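Local coordinates for mandelate racemase/muconate lactonizing protein (Alicyclobacillus acidocaldarius LAA1, PDB 3QLD) that belongs to the mandelate racemase/muconate lactonizing group of the enolase superfamily, pairing an alpha+beta capping domain with a modified TIM barrel, at residues A[46-50]-A[106-110]; A[139-145]-A[165-171]; A[172-177]-A[199-203]; A[246-251]-A[272-276]; A[280-284]-A[315-319]. The contacts are given in a common frame with arbitrary orientation. Numbering follows the deposited sequence.

Interaction 1. Residues A[46-50]-A[106-110]; sequences SECVA and MSVAA
Ser46 stands at chi1 p (66°) on an extended backbone, and this rotamer carries its hydroxyl to the helix, where OG donates a 2.7 Å hydrogen bond to Ala110 O. Strand 46-48 runs almost antiparallel to helix 106-110, at 169° with the axes 7.3 Å apart, and the CA atoms of Cys48 and Ala110 approach to 5.0 Å. Cys48 takes chi1 t, which sets SG 3.6 Å from Met106 O; its CB packs 3.8 Å from Ala110 CB. This is strand-on-helix packing inside the N-terminal capping domain of the enolase superfamily: the antiparallel sheet, in which 43-48 pairs with 25-38, lies against helix 105-123. Met106, a selenomethionine, is mtt; its extended chain reaches along Val49 and Ala50, with CG 3.8 Å from Val49 CG2 (Val49 chi1 m) and SE 3.6 Å from Ala50 CA. Glu47 (tt) points away from the helix, and its OE1 is hydrogen-bonded to Thr302 OG1 and Gly305 N of the barrel domain. Between the backbones a water donates to Met106 O (2.8 Å from the water oxygen), accepts from Val49 N at 3.0 Å and gives a weak 3.4 Å bond to Glu47 O.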
# COMPACT_ATOMS: atom_id res chain seq x y z
N SER A 46 15.29 -4.94 -15.97
CA SER A 46 13.86 -5.14 -15.65
C SER A 46 13.18 -3.82 -15.69
O SER A 46 13.85 -2.79 -15.79
CB SER A 46 13.69 -5.68 -14.24
OG SER A 46 14.12 -4.70 -13.32
N GLU A 47 11.84 -3.84 -15.60
CA GLU A 47 11.09 -2.58 -15.67
C GLU A 47 10.27 -2.46 -14.42
O GLU A 47 9.62 -3.44 -14.02
CB GLU A 47 10.15 -2.53 -16.87
CG GLU A 47 9.30 -1.28 -16.93
CD GLU A 47 8.55 -1.17 -18.26
OE1 GLU A 47 8.91 -1.88 -19.20
OE2 GLU A 47 7.59 -0.38 -18.38
N CYS A 48 10.36 -1.32 -13.74
CA CYS A 48 9.37 -1.06 -12.64
C CYS A 48 8.04 -0.57 -13.28
O CYS A 48 8.06 0.41 -14.00
CB CYS A 48 9.98 -0.05 -11.65
SG CYS A 48 8.76 0.32 -10.32
N VAL A 49 6.92 -1.30 -13.09
CA VAL A 49 5.73 -1.02 -13.83
C VAL A 49 4.82 0.03 -13.19
O VAL A 49 3.70 0.25 -13.68
CB VAL A 49 4.83 -2.32 -14.06
CG1 VAL A 49 5.59 -3.37 -14.96
CG2 VAL A 49 4.45 -2.96 -12.77
N ALA A 50 5.27 0.62 -12.09
CA ALA A 50 4.48 1.72 -11.48
C ALA A 50 4.09 2.80 -12.51
O ALA A 50 4.98 3.31 -13.26
CB ALA A 50 5.26 2.37 -10.30
N MSE A 106 5.85 -3.29 -6.60
CA MSE A 106 6.38 -3.03 -7.94
C MSE A 106 7.87 -2.64 -7.93
O MSE A 106 8.63 -3.01 -8.86
CB MSE A 106 5.53 -2.00 -8.69
CG MSE A 106 4.09 -2.49 -8.97
SE MSE A 106 3.03 -0.95 -9.49
CE MSE A 106 1.34 -1.83 -9.86
N SER A 107 8.28 -1.91 -6.90
CA SER A 107 9.71 -1.55 -6.68
C SER A 107 10.52 -2.80 -6.29
O SER A 107 11.60 -3.06 -6.88
CB SER A 107 9.84 -0.45 -5.60
OG SER A 107 9.49 0.73 -6.26
N VAL A 108 9.96 -3.60 -5.39
CA VAL A 108 10.60 -4.84 -4.98
C VAL A 108 10.78 -5.74 -6.21
O VAL A 108 11.86 -6.32 -6.42
CB VAL A 108 9.77 -5.54 -3.86
CG1 VAL A 108 10.18 -7.01 -3.72
CG2 VAL A 108 10.02 -4.85 -2.49
N ALA A 109 9.72 -5.85 -7.00
CA ALA A 109 9.71 -6.71 -8.18
C ALA A 109 10.80 -6.29 -9.17
O ALA A 109 11.38 -7.14 -9.91
CB ALA A 109 8.40 -6.57 -8.86
N ALA A 110 11.04 -4.97 -9.28
CA ALA A 110 12.07 -4.55 -10.25
C ALA A 110 13.46 -5.11 -9.86
O ALA A 110 14.24 -5.56 -10.72
CB ALA A 110 12.05 -3.03 -10.48
O HOH W 1 7.53 -3.68 -11.33

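Interaction 2. Residues A[139-145]-A[165-171]; sequences EVSATLG and FRRVKLK
A salt bridge of 2.4 Å between Glu139 OE2 and Arg166 NH1 joins the two segments near their N-terminal ends; Glu139 is mt and Arg166 mmt, and the carboxylate oxygen lies near the guanidinium plane. From there a parallel ladder runs along the strands, beginning with Arg166 N to Val140 O (3.0 Å). It continues through Ala142 N to Arg167 O (2.9 Å), Lys169 N to Ala142 O (2.8 Å), Leu144 N to Lys169 O (2.9 Å) and Lys171 N to Leu144 O (3.0 Å). The register pairs Ala142 with Val168, Thr143 with Lys169 and Leu144 with Leu170, and strands 141-144 and 167-171 cross at -23° with axes 4.5 Å apart. On the face of Ser141, Thr143 and Lys169, Arg167 (ttp) makes a weak 3.0 Å bond from NE to Ser141 OG (chi1 t); its NH1 binds Gln218 and its NH2 Asp323. Lys169 NZ is salt-bridged to Asp323 and Glu221. On the other face Ala142 CB sits 3.8 Å from the Phe165 ring centroid in a CH-pi contact, and Leu144 CD1 meets Leu170 CD2 at 3.9 Å, both leucines mt. The two strands, with helix 150-162 as the crossover, form the first beta-alpha-beta unit of the modified TIM barrel; the helix covers Ala142 and Leu144, strand 192-196 continues the sheet beside 167-171, and strand 347-349 touches Val140 and Arg166.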
# COMPACT_ATOMS: atom_id res chain seq x y z
N GLU A 139 -1.68 -16.49 -26.94
CA GLU A 139 -2.62 -15.70 -27.70
C GLU A 139 -2.84 -14.35 -27.02
O GLU A 139 -2.67 -14.27 -25.82
CB GLU A 139 -3.98 -16.33 -27.75
CG GLU A 139 -4.07 -17.82 -27.96
CD GLU A 139 -5.54 -18.24 -27.98
OE1 GLU A 139 -6.18 -18.27 -26.89
OE2 GLU A 139 -6.05 -18.51 -29.08
N VAL A 140 -3.31 -13.36 -27.78
CA VAL A 140 -3.25 -11.95 -27.38
C VAL A 140 -4.68 -11.42 -27.47
O VAL A 140 -5.36 -11.74 -28.43
CB VAL A 140 -2.32 -11.14 -28.35
CG1 VAL A 140 -2.41 -9.67 -28.01
CG2 VAL A 140 -0.89 -11.65 -28.28
N SER A 141 -5.14 -10.65 -26.47
CA SER A 141 -6.46 -9.97 -26.48
C SER A 141 -6.41 -8.50 -26.88
O SER A 141 -5.39 -7.86 -26.69
CB SER A 141 -7.03 -10.05 -25.02
OG SER A 141 -8.32 -9.40 -24.86
N ALA A 142 -7.52 -7.94 -27.33
CA ALA A 142 -7.65 -6.52 -27.55
C ALA A 142 -8.69 -5.84 -26.63
O ALA A 142 -9.85 -6.28 -26.53
CB ALA A 142 -8.02 -6.23 -29.08
N THR A 143 -8.28 -4.76 -25.96
CA THR A 143 -9.20 -3.97 -25.12
C THR A 143 -9.86 -2.87 -25.92
O THR A 143 -9.18 -2.10 -26.62
CB THR A 143 -8.43 -3.35 -23.94
OG1 THR A 143 -7.70 -4.40 -23.31
CG2 THR A 143 -9.41 -2.68 -22.94
N LEU A 144 -11.18 -2.81 -25.86
CA LEU A 144 -11.95 -1.81 -26.61
C LEU A 144 -12.64 -0.87 -25.62
O LEU A 144 -13.34 -1.34 -24.68
CB LEU A 144 -12.97 -2.47 -27.54
CG LEU A 144 -12.59 -3.64 -28.46
CD1 LEU A 144 -13.76 -3.96 -29.31
CD2 LEU A 144 -11.35 -3.35 -29.34
N GLY A 145 -12.44 0.44 -25.83
CA GLY A 145 -13.01 1.47 -24.94
C GLY A 145 -14.51 1.52 -25.09
O GLY A 145 -15.04 1.00 -26.07
N PHE A 165 -6.78 -10.89 -33.23
CA PHE A 165 -6.75 -10.93 -31.75
C PHE A 165 -7.74 -11.98 -31.33
O PHE A 165 -8.85 -12.02 -31.87
CB PHE A 165 -7.23 -9.61 -31.17
CG PHE A 165 -6.23 -8.51 -31.25
CD1 PHE A 165 -5.18 -8.42 -30.32
CD2 PHE A 165 -6.33 -7.55 -32.26
CE1 PHE A 165 -4.23 -7.38 -30.42
CE2 PHE A 165 -5.39 -6.50 -32.35
CZ PHE A 165 -4.33 -6.43 -31.39
N ARG A 166 -7.38 -12.78 -30.34
CA ARG A 166 -8.11 -14.00 -30.03
C ARG A 166 -9.11 -13.78 -28.88
O ARG A 166 -9.83 -14.70 -28.46
CB ARG A 166 -7.13 -15.12 -29.73
CG ARG A 166 -6.27 -15.51 -30.99
CD ARG A 166 -7.15 -16.06 -32.16
NE ARG A 166 -6.30 -16.84 -33.09
CZ ARG A 166 -5.55 -17.89 -32.71
NH1 ARG A 166 -5.56 -18.29 -31.45
NH2 ARG A 166 -4.79 -18.54 -33.58
N ARG A 167 -9.15 -12.55 -28.39
CA ARG A 167 -10.14 -12.15 -27.35
C ARG A 167 -10.44 -10.72 -27.55
O ARG A 167 -9.53 -9.93 -27.91
CB ARG A 167 -9.56 -12.36 -25.95
CG ARG A 167 -10.61 -12.30 -24.81
CD ARG A 167 -10.05 -12.62 -23.41
NE ARG A 167 -9.01 -11.64 -23.02
CZ ARG A 167 -8.05 -11.93 -22.15
NH1 ARG A 167 -8.05 -13.10 -21.53
NH2 ARG A 167 -7.10 -11.05 -21.84
N VAL A 168 -11.67 -10.32 -27.27
CA VAL A 168 -11.86 -8.89 -27.04
C VAL A 168 -12.30 -8.64 -25.59
O VAL A 168 -13.12 -9.42 -25.06
CB VAL A 168 -12.89 -8.19 -28.00
CG1 VAL A 168 -12.34 -8.18 -29.46
CG2 VAL A 168 -14.30 -8.82 -27.90
N LYS A 169 -11.81 -7.54 -24.99
CA LYS A 169 -12.26 -7.15 -23.61
C LYS A 169 -12.91 -5.79 -23.72
O LYS A 169 -12.27 -4.77 -24.08
CB LYS A 169 -11.09 -7.15 -22.61
CG LYS A 169 -11.49 -6.77 -21.13
CD LYS A 169 -10.39 -7.12 -20.15
CE LYS A 169 -9.02 -6.52 -20.52
NZ LYS A 169 -8.18 -6.08 -19.34
N LEU A 170 -14.20 -5.76 -23.46
CA LEU A 170 -14.98 -4.59 -23.57
C LEU A 170 -15.06 -3.81 -22.24
O LEU A 170 -15.42 -4.38 -21.21
CB LEU A 170 -16.41 -4.99 -23.90
CG LEU A 170 -16.58 -5.91 -25.11
CD1 LEU A 170 -18.06 -5.83 -25.41
CD2 LEU A 170 -15.77 -5.29 -26.27
N LYS A 171 -14.82 -2.49 -22.31
CA LYS A 171 -15.06 -1.64 -21.13
C LYS A 171 -16.53 -1.47 -20.96
O LYS A 171 -17.25 -1.23 -21.92
CB LYS A 171 -14.35 -0.28 -21.31
CG LYS A 171 -12.86 -0.42 -21.34
CD LYS A 171 -12.27 -0.59 -19.91
CE LYS A 171 -10.77 -0.93 -19.98
NZ LYS A 171 -10.01 -0.30 -18.85
O HOH W 2 -16.60 -1.31 -24.95

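Interaction 3. Residues A[172-177]-A[199-203]; sequences IAPGRD and GSYRP
Two irregular loops pack side by side here, a partly buried contact between successive beta-alpha connections of the TIM-barrel domain: 172-177 follows strand 167-171, while the second loop, 199-203, comes after strand 192-196. The first loop folds into a type II beta turn from Ala173 to Arg176, closed by a 2.9 Å bond from Arg176 N to Ala173 O and a 3.3 Å bond from Ala173 N to Arg176 O. Gly175 takes phi/psi 96/-15, a conformation that calls for glycine. In the register Ala173 CA lies 5.7 Å from Ser200 CA and Pro174 CA 6.5 Å from Tyr201 CA. Tyr201, at chi1 m and chi2 -98°, lies against the turn. Pro174 covers one face of its ring, CG standing 3.9 Å from the centroid and 19° off the normal in a CH-pi contact, while Ile172 (pt) brings CD1 to 4.0 Å from Tyr201 CE2. Ser200 (chi1 p) packs its OG 3.4 Å from Ala173 CA, although its hydrogen bond goes to Ala197 O. Helix 206-211 also touches the tyrosine through Val208 and Leu209. Asp177, the residue immediately before helix 178-187, adopts chi1 p, and its OD2 accepts a 2.7 Å hydrogen bond from Tyr201 OH.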
# COMPACT_ATOMS: atom_id res chain seq x y z
N ILE A 172 -17.02 -1.70 -19.73
CA ILE A 172 -18.41 -1.58 -19.44
C ILE A 172 -18.67 -0.75 -18.15
O ILE A 172 -17.75 -0.60 -17.32
CB ILE A 172 -19.09 -2.96 -19.29
CG1 ILE A 172 -18.49 -3.74 -18.10
CG2 ILE A 172 -19.04 -3.70 -20.66
CD1 ILE A 172 -19.44 -4.89 -17.61
N ALA A 173 -19.87 -0.18 -18.08
CA ALA A 173 -20.33 0.56 -16.91
C ALA A 173 -21.82 0.52 -16.88
O ALA A 173 -22.45 0.15 -17.87
CB ALA A 173 -19.80 2.03 -16.92
N PRO A 174 -22.42 0.84 -15.72
CA PRO A 174 -23.86 0.76 -15.60
C PRO A 174 -24.53 1.62 -16.69
O PRO A 174 -24.15 2.76 -16.85
CB PRO A 174 -24.12 1.33 -14.21
CG PRO A 174 -22.80 1.03 -13.45
CD PRO A 174 -21.77 1.30 -14.47
N GLY A 175 -25.45 1.04 -17.46
CA GLY A 175 -26.17 1.78 -18.49
C GLY A 175 -25.55 1.62 -19.84
O GLY A 175 -26.16 1.99 -20.87
N ARG A 176 -24.31 1.13 -19.87
CA ARG A 176 -23.57 0.90 -21.12
C ARG A 176 -22.85 -0.42 -20.92
O ARG A 176 -21.65 -0.48 -20.79
CB ARG A 176 -22.60 2.04 -21.41
CG ARG A 176 -22.88 3.33 -20.55
CD ARG A 176 -22.61 4.70 -21.22
NE ARG A 176 -21.48 4.70 -22.16
CZ ARG A 176 -20.48 5.58 -22.18
NH1 ARG A 176 -19.52 5.48 -23.10
NH2 ARG A 176 -20.44 6.59 -21.29
N ASP A 177 -23.63 -1.49 -20.90
CA ASP A 177 -23.11 -2.83 -20.68
C ASP A 177 -23.86 -3.87 -21.53
O ASP A 177 -23.28 -4.42 -22.46
CB ASP A 177 -23.10 -3.22 -19.17
CG ASP A 177 -24.39 -2.80 -18.41
OD1 ASP A 177 -25.49 -2.73 -18.99
OD2 ASP A 177 -24.30 -2.55 -17.18
N GLY A 199 -14.41 -1.05 -11.60
CA GLY A 199 -15.04 -0.62 -10.33
C GLY A 199 -16.27 0.28 -10.38
O GLY A 199 -16.63 0.93 -9.38
N SER A 200 -16.97 0.25 -11.50
CA SER A 200 -18.01 1.15 -11.79
C SER A 200 -19.36 0.69 -11.24
O SER A 200 -20.30 1.45 -11.24
CB SER A 200 -18.02 1.41 -13.32
OG SER A 200 -18.50 0.29 -14.07
N TYR A 201 -19.46 -0.60 -10.81
CA TYR A 201 -20.71 -1.12 -10.23
C TYR A 201 -20.69 -1.06 -8.67
O TYR A 201 -19.63 -0.97 -8.01
CB TYR A 201 -21.01 -2.56 -10.69
CG TYR A 201 -21.23 -2.62 -12.19
CD1 TYR A 201 -22.53 -2.63 -12.73
CD2 TYR A 201 -20.16 -2.56 -13.04
CE1 TYR A 201 -22.76 -2.69 -14.16
CE2 TYR A 201 -20.34 -2.60 -14.49
CZ TYR A 201 -21.64 -2.63 -15.02
OH TYR A 201 -21.75 -2.63 -16.39
N ARG A 202 -21.89 -1.15 -8.13
CA ARG A 202 -22.14 -1.17 -6.69
C ARG A 202 -23.02 -2.37 -6.38
O ARG A 202 -23.65 -2.94 -7.29
CB ARG A 202 -22.88 0.12 -6.31
CG ARG A 202 -22.05 1.41 -6.53
CD ARG A 202 -20.74 1.43 -5.71
NE ARG A 202 -19.99 2.65 -6.02
CZ ARG A 202 -19.18 2.83 -7.05
NH1 ARG A 202 -18.93 1.85 -7.92
NH2 ARG A 202 -18.61 4.02 -7.20
N PRO A 203 -23.12 -2.77 -5.10
CA PRO A 203 -23.94 -3.94 -4.83
C PRO A 203 -25.40 -3.90 -5.33
O PRO A 203 -25.94 -4.97 -5.73
CB PRO A 203 -23.86 -4.07 -3.33
CG PRO A 203 -22.46 -3.57 -3.04
CD PRO A 203 -22.38 -2.34 -3.90

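Interaction 4. Residues A[246-251]-A[272-276]; sequences DESVRS and GRLGG
Arg273 supplies the polar side of this contact. Its side chain (ttp, chi4 -115°) leaves a weakly bonded helical turn and presents its guanidinium to 246-251: NE donates to Val249 O at 3.0 Å and NH2 to Val249 O at 3.1 Å, a bifurcated acceptor lying near the guanidinium plane. NH1 forms a 2.7 Å salt bridge with Asp246 OD1, while NH2 also donates to Asn268 O. Asp246 (chi1 t) is further satisfied by Tyr56 OH at OD1 and Lys270 at OD2. Its carbonyl accepts from Val249 N at 3.1 Å, closing a type I beta turn from Asp246 to Val249, and lies over the guanidinium face. Both segments follow barrel strands, 243-245 and 266-269, so the contact ties together adjacent beta-alpha connections at the C-terminal end of the TIM barrel. The CA atoms of Arg250 and Leu274 are 5.4 Å apart, and Leu274 (mt) lays CD2 3.8 Å from Val249 O and 3.9 Å from Arg250 C. Arg250 (mmt) has NH1 salt-bridged to Glu226, and Ser251 (chi1 p) N-caps helix 252-261, OG accepting from Glu254 N. Gly275, at phi/psi 107/9, ends the short helix in a Schellman motif, its N bonded to Gly272 O at 3.2 Å.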
# COMPACT_ATOMS: atom_id res chain seq x y z
N ASP A 246 -7.85 -7.80 -10.60
CA ASP A 246 -6.51 -7.32 -11.01
C ASP A 246 -6.00 -6.62 -9.72
O ASP A 246 -5.36 -7.30 -8.91
CB ASP A 246 -6.66 -6.42 -12.25
CG ASP A 246 -5.41 -5.65 -12.64
OD1 ASP A 246 -4.35 -5.85 -12.07
OD2 ASP A 246 -5.54 -4.81 -13.54
N GLU A 247 -6.32 -5.36 -9.53
CA GLU A 247 -5.65 -4.52 -8.48
C GLU A 247 -6.13 -4.88 -7.08
O GLU A 247 -5.41 -4.67 -6.09
CB GLU A 247 -5.68 -3.00 -8.82
CG GLU A 247 -7.05 -2.37 -8.68
CD GLU A 247 -7.83 -2.40 -10.02
OE1 GLU A 247 -8.76 -1.58 -10.11
OE2 GLU A 247 -7.52 -3.20 -10.96
N SER A 248 -7.29 -5.53 -7.00
CA SER A 248 -7.77 -6.04 -5.71
C SER A 248 -6.97 -7.16 -5.13
O SER A 248 -7.25 -7.53 -3.99
CB SER A 248 -9.24 -6.51 -5.82
OG SER A 248 -10.10 -5.41 -6.00
N VAL A 249 -6.08 -7.75 -5.92
CA VAL A 249 -5.21 -8.78 -5.46
C VAL A 249 -3.71 -8.39 -5.67
O VAL A 249 -3.14 -8.57 -6.76
CB VAL A 249 -5.49 -10.09 -6.16
CG1 VAL A 249 -4.37 -11.08 -5.79
CG2 VAL A 249 -6.93 -10.67 -5.69
N ARG A 250 -3.09 -7.93 -4.60
CA ARG A 250 -1.71 -7.41 -4.64
C ARG A 250 -0.69 -8.36 -4.04
O ARG A 250 0.49 -8.03 -4.03
CB ARG A 250 -1.60 -6.10 -3.82
CG ARG A 250 -2.69 -5.07 -3.93
CD ARG A 250 -2.50 -4.22 -5.20
NE ARG A 250 -3.11 -2.86 -5.26
CZ ARG A 250 -4.24 -2.39 -4.68
NH1 ARG A 250 -5.01 -3.13 -3.86
NH2 ARG A 250 -4.62 -1.12 -4.94
N SER A 251 -1.13 -9.46 -3.45
CA SER A 251 -0.24 -10.37 -2.74
C SER A 251 -0.83 -11.75 -2.78
O SER A 251 -2.04 -11.90 -3.00
CB SER A 251 -0.10 -9.99 -1.27
OG SER A 251 -1.30 -10.26 -0.53
N GLY A 272 4.94 -7.70 -11.86
CA GLY A 272 5.42 -6.52 -11.12
C GLY A 272 4.46 -6.16 -9.98
O GLY A 272 4.88 -5.89 -8.87
N ARG A 273 3.17 -6.24 -10.24
CA ARG A 273 2.17 -5.84 -9.20
C ARG A 273 2.30 -6.84 -8.03
O ARG A 273 2.12 -6.52 -6.86
CB ARG A 273 0.75 -5.91 -9.83
CG ARG A 273 -0.41 -5.34 -8.95
CD ARG A 273 -1.89 -5.63 -9.54
NE ARG A 273 -2.31 -7.01 -9.24
CZ ARG A 273 -2.54 -7.97 -10.15
NH1 ARG A 273 -2.45 -7.70 -11.45
NH2 ARG A 273 -2.90 -9.20 -9.74
N LEU A 274 2.63 -8.09 -8.34
CA LEU A 274 2.69 -9.14 -7.30
C LEU A 274 3.97 -9.20 -6.52
O LEU A 274 4.03 -9.84 -5.48
CB LEU A 274 2.30 -10.52 -7.91
CG LEU A 274 0.86 -10.61 -8.34
CD1 LEU A 274 0.69 -11.89 -9.20
CD2 LEU A 274 0.02 -10.68 -7.04
N GLY A 275 5.03 -8.51 -7.00
CA GLY A 275 6.31 -8.60 -6.33
C GLY A 275 7.40 -9.41 -7.05
O GLY A 275 8.50 -9.64 -6.47
N GLY A 276 7.14 -9.80 -8.29
CA GLY A 276 8.21 -10.41 -9.08
C GLY A 276 7.87 -11.81 -9.55
O GLY A 276 6.71 -12.29 -9.46

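Interaction 5. Residues A[280-284]-A[315-319]; sequences TLRAL and LPLMR. With SO4 (sulfate ion), chain C.
In the outer layer of the TIM-barrel domain, helix 277-289 packs against the loop that follows helix 303-313. Residues 280-284 are helical, with Leu284 N bonded to Thr280 O at 2.9 Å; Leu315 to Met318 form a type I beta turn closed by Met318 N to Leu315 O at 3.1 Å. The nearest CA pair is Leu284 with Leu317, 6.6 Å apart. Leu284 (mt) points into the turn: CD1 lies 3.6 Å from Leu315 CD1 and 4.1 Å from CE of Met318, a selenomethionine in the mmt rotamer, while CD2 lies 4.1 Å from Leu317 CD2 (Leu317 tp). Leu281 CD2 meets Leu315 CD2 at 3.8 Å, both residues mt. Val269 and Ala294 of the barrel strands line the floor beneath Leu284 and Met318. Arg282 turns from the loop to a sulfate ion, NH2 donating to O3 at 2.5 Å. No hydrogen bond crosses between the segments, so helix and turn are held to each other by apolar side-chain packing.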
# COMPACT_ATOMS: atom_id res chain seq x y z
N THR A 280 4.85 -14.44 -8.42
CA THR A 280 3.99 -14.89 -9.47
C THR A 280 3.85 -16.45 -9.43
O THR A 280 2.73 -16.98 -9.52
CB THR A 280 4.51 -14.49 -10.83
OG1 THR A 280 4.53 -13.06 -10.88
CG2 THR A 280 3.58 -15.00 -11.96
N LEU A 281 4.96 -17.15 -9.31
CA LEU A 281 4.89 -18.66 -9.19
C LEU A 281 4.07 -19.08 -7.97
O LEU A 281 3.27 -20.02 -8.08
CB LEU A 281 6.30 -19.30 -9.13
CG LEU A 281 7.07 -19.07 -10.44
CD1 LEU A 281 8.56 -19.48 -10.32
CD2 LEU A 281 6.39 -19.72 -11.60
N ARG A 282 4.30 -18.43 -6.82
CA ARG A 282 3.47 -18.70 -5.62
C ARG A 282 1.98 -18.41 -5.79
O ARG A 282 1.15 -19.20 -5.31
CB ARG A 282 3.97 -18.00 -4.37
CG ARG A 282 5.32 -18.52 -3.90
CD ARG A 282 5.80 -17.92 -2.61
NE ARG A 282 6.14 -16.50 -2.76
CZ ARG A 282 5.42 -15.53 -2.19
NH1 ARG A 282 5.76 -14.25 -2.36
NH2 ARG A 282 4.38 -15.85 -1.42
N ALA A 283 1.64 -17.31 -6.48
CA ALA A 283 0.24 -17.00 -6.82
C ALA A 283 -0.39 -18.05 -7.73
O ALA A 283 -1.58 -18.38 -7.59
CB ALA A 283 0.11 -15.61 -7.51
N LEU A 284 0.37 -18.54 -8.71
CA LEU A 284 -0.19 -19.53 -9.61
C LEU A 284 -0.46 -20.87 -8.88
O LEU A 284 -1.42 -21.56 -9.20
CB LEU A 284 0.74 -19.76 -10.80
CG LEU A 284 0.86 -18.59 -11.77
CD1 LEU A 284 1.67 -18.95 -13.03
CD2 LEU A 284 -0.53 -18.04 -12.16
N LEU A 315 3.64 -19.64 -18.43
CA LEU A 315 3.51 -20.57 -17.33
C LEU A 315 2.23 -21.43 -17.46
O LEU A 315 1.26 -21.02 -18.14
CB LEU A 315 3.62 -19.88 -15.96
CG LEU A 315 4.95 -19.14 -15.77
CD1 LEU A 315 4.76 -18.04 -14.70
CD2 LEU A 315 6.15 -20.10 -15.40
N PRO A 316 2.24 -22.66 -16.88
CA PRO A 316 1.19 -23.60 -17.23
C PRO A 316 -0.24 -23.13 -16.96
O PRO A 316 -1.07 -23.33 -17.83
CB PRO A 316 1.51 -24.85 -16.38
CG PRO A 316 2.94 -24.83 -16.19
CD PRO A 316 3.27 -23.32 -16.04
N LEU A 317 -0.51 -22.49 -15.81
CA LEU A 317 -1.90 -22.07 -15.50
C LEU A 317 -2.41 -20.85 -16.26
O LEU A 317 -3.61 -20.48 -16.16
CB LEU A 317 -2.12 -21.91 -13.99
CG LEU A 317 -3.55 -21.61 -13.48
CD1 LEU A 317 -4.42 -22.89 -13.24
CD2 LEU A 317 -3.46 -20.86 -12.19
N MSE A 318 -1.53 -20.21 -17.02
CA MSE A 318 -1.92 -19.05 -17.80
C MSE A 318 -2.76 -19.45 -18.97
O MSE A 318 -2.31 -19.36 -20.11
CB MSE A 318 -0.69 -18.29 -18.28
CG MSE A 318 0.20 -17.90 -17.14
SE MSE A 318 -0.75 -16.55 -16.01
CE MSE A 318 0.93 -15.71 -15.42
N ARG A 319 -4.01 -19.82 -18.68
CA ARG A 319 -4.90 -20.49 -19.65
C ARG A 319 -5.64 -19.57 -20.62
O ARG A 319 -6.12 -20.01 -21.69
CB ARG A 319 -5.92 -21.39 -18.89
CG ARG A 319 -5.38 -22.78 -18.37
CD ARG A 319 -4.92 -23.71 -19.53
NE ARG A 319 -6.04 -24.21 -20.33
CZ ARG A 319 -5.98 -24.54 -21.63
NH1 ARG A 319 -4.84 -24.41 -22.31
NH2 ARG A 319 -7.08 -25.00 -22.24
S SO4 C . 2.87 -12.70 -0.08
O1 SO4 C . 3.68 -11.66 0.55
O2 SO4 C . 2.79 -12.46 -1.52
O3 SO4 C . 3.50 -14.01 0.06
O4 SO4 C . 1.56 -12.69 0.58

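Interaction 1 belongs to the N-terminal capping domain and the other four to the barrel domain. The domains meet, among other places, where interactions 1 and 4 touch, their centres about 11 Å apart: Met106 CG lies 3.5 Å from Gly272 O, and Ala109 CB 3.5 Å from Gly276 N. Interaction 4 passes into interaction 5 as helix 271-274 gives way to helix 277-289, with Leu274 CD1 4.1 Å from Ala283 CB and centres about 13 Å apart. A sulfate binds Arg282 and lies about 4 Å from the Ser251 side chain. Interactions 2 and 3 adjoin in sequence at 171/172, centres about 18 Å apart; interaction 3 is remote from interaction 5, about 29 Å between centres.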